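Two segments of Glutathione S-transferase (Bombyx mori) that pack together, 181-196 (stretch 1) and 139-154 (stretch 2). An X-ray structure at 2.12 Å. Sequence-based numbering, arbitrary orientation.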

# COMPACT_ATOMS: atom_id res chain seq x y z
N SER B 181 25.92 2.06 -9.77
CA SER B 181 25.66 1.95 -11.21
C SER B 181 24.21 2.28 -11.60
O SER B 181 23.93 2.51 -12.78
CB SER B 181 26.04 0.57 -11.74
OG SER B 181 25.09 -0.41 -11.34
N HIS B 182 23.31 2.28 -10.62
CA HIS B 182 21.99 2.87 -10.81
C HIS B 182 22.15 4.37 -10.53
O HIS B 182 21.93 4.83 -9.41
CB HIS B 182 20.93 2.26 -9.89
CG HIS B 182 20.74 0.78 -10.07
ND1 HIS B 182 19.64 0.24 -10.70
CD2 HIS B 182 21.51 -0.26 -9.67
CE1 HIS B 182 19.75 -1.08 -10.70
NE2 HIS B 182 20.87 -1.41 -10.08
N GLU B 183 22.55 5.10 -11.56
CA GLU B 183 22.97 6.49 -11.41
C GLU B 183 21.88 7.42 -10.88
O GLU B 183 22.17 8.31 -10.08
CB GLU B 183 23.55 7.03 -12.72
CG GLU B 183 24.83 6.32 -13.16
CD GLU B 183 25.55 7.03 -14.29
OE1 GLU B 183 25.86 8.23 -14.14
OE2 GLU B 183 25.82 6.39 -15.33
N ASN B 184 20.63 7.20 -11.30
CA ASN B 184 19.51 7.99 -10.78
C ASN B 184 19.30 7.77 -9.28
O ASN B 184 19.09 8.72 -8.54
CB ASN B 184 18.22 7.72 -11.55
CG ASN B 184 18.30 8.13 -13.00
OD1 ASN B 184 19.02 9.07 -13.36
ND2 ASN B 184 17.57 7.42 -13.86
N ILE B 185 19.37 6.51 -8.86
CA ILE B 185 19.25 6.17 -7.44
C ILE B 185 20.41 6.78 -6.65
O ILE B 185 20.19 7.41 -5.61
CB ILE B 185 19.16 4.63 -7.19
CG1 ILE B 185 17.90 4.06 -7.86
CG2 ILE B 185 19.15 4.33 -5.68
CD1 ILE B 185 17.69 2.56 -7.65
N ALA B 186 21.63 6.63 -7.16
CA ALA B 186 22.83 7.15 -6.50
C ALA B 186 22.74 8.65 -6.21
O ALA B 186 23.00 9.09 -5.09
CB ALA B 186 24.08 6.83 -7.31
N LYS B 187 22.36 9.43 -7.23
CA LYS B 187 22.25 10.89 -7.11
C LYS B 187 21.07 11.28 -6.22
O LYS B 187 21.19 12.20 -5.40
CB LYS B 187 22.11 11.54 -8.48
CG LYS B 187 23.34 11.41 -9.37
CD LYS B 187 23.03 11.81 -10.81
CE LYS B 187 24.09 11.28 -11.77
NZ LYS B 187 23.72 11.52 -13.19
N TRP B 188 19.95 10.60 -6.40
CA TRP B 188 18.76 10.81 -5.58
C TRP B 188 19.03 10.53 -4.11
O TRP B 188 18.54 11.24 -3.23
CB TRP B 188 17.60 9.94 -6.07
CG TRP B 188 16.47 9.79 -5.09
CD1 TRP B 188 15.38 10.60 -4.96
CD2 TRP B 188 16.32 8.77 -4.09
NE1 TRP B 188 14.56 10.16 -3.95
CE2 TRP B 188 15.12 9.03 -3.40
CE3 TRP B 188 17.09 7.66 -3.71
CZ2 TRP B 188 14.66 8.23 -2.35
CZ3 TRP B 188 16.64 6.86 -2.66
CH2 TRP B 188 15.43 7.15 -2.00
N PHE B 189 19.81 9.48 -3.83
CA PHE B 189 20.12 9.09 -2.46
C PHE B 189 20.97 10.15 -1.75
O PHE B 189 20.71 10.49 -0.59
CB PHE B 189 20.78 7.70 -2.43
CG PHE B 189 21.10 7.19 -1.04
CD1 PHE B 189 20.13 7.15 -0.04
CD2 PHE B 189 22.37 6.69 -0.76
CE1 PHE B 189 20.44 6.66 1.24
CE2 PHE B 189 22.69 6.19 0.51
CZ PHE B 189 21.72 6.18 1.51
N GLU B 190 21.96 10.69 -2.46
CA GLU B 190 22.80 11.76 -1.91
C GLU B 190 21.97 13.02 -1.67
O GLU B 190 22.12 13.69 -0.65
CB GLU B 190 23.99 12.06 -2.82
CG GLU B 190 24.98 10.90 -2.99
CD GLU B 190 25.54 10.38 -1.67
OE1 GLU B 190 25.96 11.21 -0.83
OE2 GLU B 190 25.58 9.15 -1.48
N ARG B 191 21.08 13.31 -2.62
CA ARG B 191 20.17 14.45 -2.54
C ARG B 191 19.23 14.37 -1.33
O ARG B 191 19.07 15.35 -0.61
CB ARG B 191 19.35 14.53 -3.84
CG ARG B 191 18.54 15.80 -4.02
CD ARG B 191 17.83 15.81 -5.38
NE ARG B 191 18.76 15.71 -6.50
CZ ARG B 191 18.82 14.69 -7.36
NH1 ARG B 191 17.99 13.66 -7.25
NH2 ARG B 191 19.71 14.71 -8.34
N THR B 192 18.62 13.20 -1.12
CA THR B 192 17.60 13.01 -0.09
C THR B 192 18.21 12.97 1.32
O THR B 192 17.63 13.52 2.26
CB THR B 192 16.74 11.76 -0.38
OG1 THR B 192 16.18 11.86 -1.70
CG2 THR B 192 15.60 11.61 0.63
N LYS B 193 19.38 12.35 1.44
CA LYS B 193 20.17 12.40 2.68
C LYS B 193 20.41 13.85 3.11
O LYS B 193 20.14 14.21 4.25
CB LYS B 193 21.50 11.67 2.52
CG LYS B 193 21.41 10.15 2.62
CD LYS B 193 22.79 9.50 2.70
CE LYS B 193 23.48 9.49 1.35
NZ LYS B 193 24.84 8.86 1.42
N LYS B 194 20.90 14.67 2.18
CA LYS B 194 21.15 16.09 2.44
C LYS B 194 19.89 16.83 2.89
O LYS B 194 19.94 17.68 3.78
CB LYS B 194 21.76 16.78 1.21
CG LYS B 194 23.20 16.39 0.93
CD LYS B 194 23.77 17.18 -0.24
CE LYS B 194 25.23 16.84 -0.50
NZ LYS B 194 25.41 15.48 -1.09
N MET B 195 18.76 16.49 2.27
CA MET B 195 17.46 17.04 2.64
C MET B 195 17.06 16.65 4.07
O MET B 195 16.43 17.43 4.77
CB MET B 195 16.38 16.58 1.66
CG MET B 195 16.47 17.21 0.28
SD MET B 195 16.22 19.00 0.30
CE MET B 195 14.46 19.11 0.63
N LEU B 196 17.44 15.44 4.48
CA LEU B 196 16.97 14.88 5.75
C LEU B 196 17.94 15.02 6.92
O LEU B 196 17.57 14.73 8.06
CB LEU B 196 16.57 13.41 5.56
CG LEU B 196 15.32 13.12 4.72
CD1 LEU B 196 15.20 11.63 4.44
CD2 LEU B 196 14.06 13.65 5.39
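Stretch 2 (139-154) ALGWLNTFLDGRPFVA

Stretch 1 is a loop of two residues followed by a helix from Glu183 to Leu196, with His182 at the N-cap position. Stretch 2 runs the other way round in its make-up: it enters as a helix from Ala139 to Phe146, already under way from earlier in the chain, and leaves it for an irregular segment. A type II turn from Leu147 to Arg150 comes first, with Gly149 at positive phi, and the chain then continues through Pro151 and Phe152 in loop conformation. The two helices cross with 69° between their N-to-C directions, their axes 8.1 Å apart at closest approach. The contacts of the helix from Ala139 to Phe146 fall on His182, Glu183, Asn184 and Ile185, at the start of the stretch 1 helix, and the loop after it carries the contact onward. The backbone register records both steps, advancing in both chains: Asn184 CA lies 5.3 Å from Asn144 CA, and Trp188 CA lies 6.3 Å from Pro151 CA. Together the stretches bury 772 Å².

The first rule of this contact is that one asparagine serves the start of a neighbouring helix. Asn144, chi1 t, brings its OD1 to the first turn of stretch 1, where backbone NH groups have no preceding carbonyl of their own helix to bond. Ile185 N donates to Asn144 OD1 at 3.2 Å, and Asn184 N is 3.1 Å from the same oxygen. Asn184 answers through its side chain: ND2 donates to Asn144 O at 2.8 Å, with a favourable angle of 157°. Two asparagines thus tie side chain to backbone in both directions, and they coincide with the closest CA pair of the register. His182 lies beside this pair, with ND1 3.8 Å from Leu140 O and CE1 4.0 Å from Gly141 N.

Behind the polar clamp comes a greasy patch. Ile185, m and t, extends CD1 to 4.1 Å from Leu140 CD2 and 4.0 Å from Leu143 CD2, while its CG1 is 4.2 Å from Leu147 CD1. Leu147, just past the helix, is shared between neighbouring positions of stretch 1: its CB packs 3.6 Å from Asn184 CB, and its CD2 comes within 3.5 Å of Trp188 CD1. Its CD1 also makes an off-centre CH-pi contact with the five-membered ring of Trp188, 4.2 Å from the centroid.

One turn further along, Trp188 meets the loop with its edge, CD1 lying 3.5 Å from Pro151 O, and its NE1 is 3.9 Å from Val153 CG1. The same Pro151 O receives a weak hydrogen bond from Arg191 NH1 at 2.7 Å; the angle of 129° is poor despite the short distance. The aliphatic part of Arg191 also packs, its CD sitting over the face of the Phe152 ring, 4.2 Å from the centroid. Thr192 OG1 approaches the edge of that ring, 3.7 Å from Phe152 CE1, and Met195 CG reaches 3.9 Å from Phe152 CZ. The lesson is economical: Asn184, Trp188, Arg191 and Met195 recur along one side of a helix, and a helix end plus its loop can follow them.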

# COMPACT_ATOMS: atom_id res chain seq x y z
N ALA B 139 13.19 -4.49 -9.12
CA ALA B 139 12.51 -3.35 -8.51
C ALA B 139 13.41 -2.12 -8.40
O ALA B 139 12.93 -0.99 -8.55
CB ALA B 139 11.96 -3.74 -7.14
N LEU B 140 14.70 -2.34 -8.15
CA LEU B 140 15.68 -1.25 -8.14
C LEU B 140 15.83 -0.62 -9.53
O LEU B 140 16.01 0.60 -9.64
CB LEU B 140 17.04 -1.72 -7.61
CG LEU B 140 17.26 -1.91 -6.10
CD1 LEU B 140 18.71 -2.27 -5.82
CD2 LEU B 140 16.85 -0.67 -5.29
N GLY B 141 15.75 -1.43 -10.58
CA GLY B 141 15.76 -0.94 -11.96
C GLY B 141 14.56 -0.05 -12.24
O GLY B 141 14.70 1.00 -12.87
N TRP B 142 13.39 -0.48 -11.78
CA TRP B 142 12.17 0.33 -11.86
C TRP B 142 12.29 1.65 -11.11
O TRP B 142 11.93 2.70 -11.65
CB TRP B 142 10.95 -0.45 -11.37
CG TRP B 142 10.55 -1.63 -12.22
CD1 TRP B 142 10.73 -1.77 -13.57
CD2 TRP B 142 9.87 -2.81 -11.78
NE1 TRP B 142 10.22 -2.98 -13.99
CE2 TRP B 142 9.68 -3.63 -12.92
CE3 TRP B 142 9.40 -3.26 -10.54
CZ2 TRP B 142 9.05 -4.88 -12.85
CZ3 TRP B 142 8.77 -4.50 -10.47
CH2 TRP B 142 8.60 -5.29 -11.62
N LEU B 143 12.78 1.61 -9.87
CA LEU B 143 13.00 2.83 -9.09
C LEU B 143 13.97 3.77 -9.80
O LEU B 143 13.73 4.99 -9.86
CB LEU B 143 13.51 2.51 -7.68
CG LEU B 143 13.85 3.68 -6.74
CD1 LEU B 143 12.65 4.58 -6.45
CD2 LEU B 143 14.45 3.17 -5.45
N ASN B 144 15.05 3.21 -10.34
CA ASN B 144 15.99 3.99 -11.14
C ASN B 144 15.31 4.68 -12.32
O ASN B 144 15.60 5.84 -12.63
CB ASN B 144 17.16 3.13 -11.62
CG ASN B 144 18.31 3.96 -12.14
OD1 ASN B 144 19.04 4.59 -11.37
ND2 ASN B 144 18.49 3.98 -13.46
N THR B 145 14.40 3.96 -12.97
CA THR B 145 13.61 4.50 -14.08
C THR B 145 12.64 5.59 -13.62
O THR B 145 12.48 6.60 -14.30
CB THR B 145 12.87 3.38 -14.85
OG1 THR B 145 13.83 2.42 -15.32
CG2 THR B 145 12.10 3.93 -16.05
N PHE B 146 12.01 5.39 -12.46
CA PHE B 146 11.10 6.39 -11.90
C PHE B 146 11.81 7.73 -11.72
O PHE B 146 11.20 8.79 -11.84
CB PHE B 146 10.50 5.95 -10.55
CG PHE B 146 9.62 4.72 -10.62
CD1 PHE B 146 9.15 4.23 -11.83
CD2 PHE B 146 9.25 4.07 -9.44
CE1 PHE B 146 8.34 3.09 -11.87
CE2 PHE B 146 8.44 2.94 -9.47
CZ PHE B 146 7.99 2.45 -10.69
N LEU B 147 13.11 7.66 -11.43
CA LEU B 147 13.92 8.84 -11.17
C LEU B 147 14.55 9.47 -12.43
O LEU B 147 15.32 10.43 -12.32
CB LEU B 147 14.99 8.52 -10.12
CG LEU B 147 14.46 8.22 -8.71
CD1 LEU B 147 15.45 7.42 -7.89
CD2 LEU B 147 14.05 9.50 -7.99
N ASP B 148 14.22 8.94 -13.61
CA ASP B 148 14.66 9.53 -14.87
C ASP B 148 14.03 10.90 -15.07
O ASP B 148 12.82 11.00 -15.34
CB ASP B 148 14.35 8.61 -16.06
CG ASP B 148 14.74 9.22 -17.40
OD1 ASP B 148 15.95 9.25 -17.71
OD2 ASP B 148 13.84 9.67 -18.14
N GLY B 149 14.83 11.95 -14.93
CA GLY B 149 14.39 13.32 -15.18
C GLY B 149 13.58 13.97 -14.07
O GLY B 149 12.92 14.99 -14.30
N ARG B 150 13.61 13.38 -12.88
CA ARG B 150 13.02 13.97 -11.68
C ARG B 150 14.06 13.92 -10.58
O ARG B 150 14.78 12.92 -10.46
CB ARG B 150 11.82 13.16 -11.19
CG ARG B 150 10.84 12.73 -12.23
CD ARG B 150 9.77 11.88 -11.58
NE ARG B 150 8.59 11.82 -12.42
CZ ARG B 150 8.40 10.91 -13.38
NH1 ARG B 150 9.31 9.98 -13.62
NH2 ARG B 150 7.29 10.95 -14.10
N PRO B 151 14.14 14.98 -9.76
CA PRO B 151 15.07 14.94 -8.64
C PRO B 151 14.56 14.08 -7.47
O PRO B 151 15.35 13.62 -6.65
CB PRO B 151 15.18 16.41 -8.22
CG PRO B 151 13.90 17.02 -8.65
CD PRO B 151 13.47 16.29 -9.89
N PHE B 152 13.24 13.89 -7.40
CA PHE B 152 12.63 13.08 -6.35
C PHE B 152 11.62 12.10 -6.95
O PHE B 152 11.24 12.26 -8.11
CB PHE B 152 11.99 13.98 -5.28
CG PHE B 152 12.99 14.82 -4.53
CD1 PHE B 152 13.78 14.25 -3.53
CD2 PHE B 152 13.16 16.17 -4.84
CE1 PHE B 152 14.72 15.02 -2.85
CE2 PHE B 152 14.10 16.94 -4.15
CZ PHE B 152 14.88 16.36 -3.15
N VAL B 153 11.21 11.10 -6.18
CA VAL B 153 10.43 9.98 -6.75
C VAL B 153 9.11 10.39 -7.41
O VAL B 153 8.69 9.77 -8.38
CB VAL B 153 10.19 8.82 -5.74
CG1 VAL B 153 11.52 8.18 -5.34
CG2 VAL B 153 9.41 9.28 -4.51
N ALA B 154 8.47 11.44 -6.89
CA ALA B 154 7.17 11.87 -7.40
C ALA B 154 7.20 13.17 -8.21
O ALA B 154 6.16 13.61 -8.71
CB ALA B 154 6.17 11.98 -6.26